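Putative NADP oxidoreductase BF3122 (Bacteroides fragilis, PDB 3D1L) probably binds NADP(H) through an N-terminal Rossmann-type domain and may catalyse a nucleotide-dependent oxidation or reduction of a substrate the structure alone does not identify. Local coordinates at the interface of chains A and B. Residues are numbered along the deposited sequence; one frame, centred on the assembly and turned at random. Chains: chain A/B, Putative NADP oxidoreductase BF3122.

The interface of chains A and B. Residues chain A 253-254, 257; chain B 253-254, 257.
A:Leu257 and B:Leu257 meet tip to tip where the C-terminal helices 249-264 of two copies pack together, a two-fold helix-helix contact in a protein of the F420-dependent NADP oxidoreductase family whose C-terminal part matches DUF2520. The dimer is that of the deposited assembly and may or may not be the biological unit. Each leucine has CG anti to its carbonyl carbon (chi1 near -65° in both), and this, with chi2 near 170°, sets CD1 at the outer end of the side chain, facing the partner leucine. The two methyls touch at 3.4 Å from A:Leu257 CD1 to B:Leu257 CD1, tighter than usual for carbon, and the side chains cross at about a right angle. A branched, purely apolar side chain suits this place, since one methyl can reach the partner while CB packs against a second leucine. On the side away from the guanidiniums, B:Leu254 CD2 lies 3.7 Å from A:Leu257 CB, and the twin contact brings A:Leu254 CD1 to 3.8 Å from B:Leu257 CB.

The arginines border this leucine cluster. B:Arg253 is extended from CG to NE and runs across A:Leu257, whose CD1 sits 3.6 Å from B:Arg253 NE. Its NH2 continues to the other arginine and lies 3.6 Å from A:Arg253 CD. A:Arg253 instead bends at chi3, and its NH1 reaches the guanidinium edge of B:Arg253 in plane, 3.6 Å from B:Arg253 NH2. The two guanidinium planes are 17° apart, yet no hydrogen bond or salt bridge joins the chains here. Arginine suits the border because it can meet leucine in two ways: B:Arg253 lays the NE-CZ part of its guanidinium against the A:Leu257 methyl, whereas A:Arg253 presents its CD methylene to B:Leu257 CD1 at 4.1 Å. Two guanidiniums this close would be expected to repel if both are charged, and this patch of arginines and leucines supplies no acidic side chain as a counter-charge.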
# COMPACT_ATOMS: atom_id res chain seq x y z
N ARG A 253 22.57 3.96 2.45
CA ARG A 253 22.55 2.59 2.97
C ARG A 253 21.14 2.01 2.82
O ARG A 253 20.95 0.90 2.32
CB ARG A 253 22.97 2.61 4.45
CG ARG A 253 23.09 1.24 5.14
CD ARG A 253 23.77 1.33 6.52
NE ARG A 253 24.97 2.18 6.48
CZ ARG A 253 26.20 1.78 6.13
NH1 ARG A 253 26.44 0.51 5.81
NH2 ARG A 253 27.20 2.66 6.12
N LEU A 254 20.17 2.78 3.26
CA LEU A 254 18.76 2.43 3.18
C LEU A 254 18.36 2.09 1.74
O LEU A 254 17.79 1.05 1.48
CB LEU A 254 17.95 3.62 3.69
CG LEU A 254 16.94 3.42 4.82
CD1 LEU A 254 17.35 2.36 5.85
CD2 LEU A 254 16.61 4.76 5.48
N LEU A 257 20.12 -1.24 0.85
CA LEU A 257 19.51 -2.38 1.53
C LEU A 257 18.09 -2.66 1.03
O LEU A 257 17.73 -3.82 0.81
CB LEU A 257 19.57 -2.23 3.07
CG LEU A 257 20.99 -2.24 3.69
CD1 LEU A 257 20.99 -1.85 5.15
CD2 LEU A 257 21.71 -3.59 3.49
N ARG B 253 17.37 -6.08 10.21
CA ARG B 253 18.23 -4.90 10.06
C ARG B 253 17.50 -3.71 9.40
O ARG B 253 17.72 -2.55 9.80
CB ARG B 253 19.54 -5.25 9.32
CG ARG B 253 20.64 -4.15 9.34
CD ARG B 253 21.80 -4.46 8.38
NE ARG B 253 22.61 -3.26 8.05
CZ ARG B 253 23.81 -3.28 7.47
NH1 ARG B 253 24.38 -4.44 7.14
NH2 ARG B 253 24.45 -2.14 7.21
N LEU B 254 16.63 -3.98 8.42
CA LEU B 254 15.83 -2.93 7.78
C LEU B 254 14.94 -2.22 8.80
O LEU B 254 14.88 -0.98 8.86
CB LEU B 254 14.95 -3.49 6.65
CG LEU B 254 15.63 -3.71 5.30
CD1 LEU B 254 14.65 -4.32 4.32
CD2 LEU B 254 16.25 -2.38 4.76
N LEU B 257 17.16 0.10 11.08
CA LEU B 257 17.65 1.30 10.39
C LEU B 257 16.52 2.26 9.97
O LEU B 257 16.66 3.47 10.06
CB LEU B 257 18.50 0.90 9.19
CG LEU B 257 19.81 0.14 9.47
CD1 LEU B 257 20.37 -0.33 8.14
CD2 LEU B 257 20.85 0.98 10.22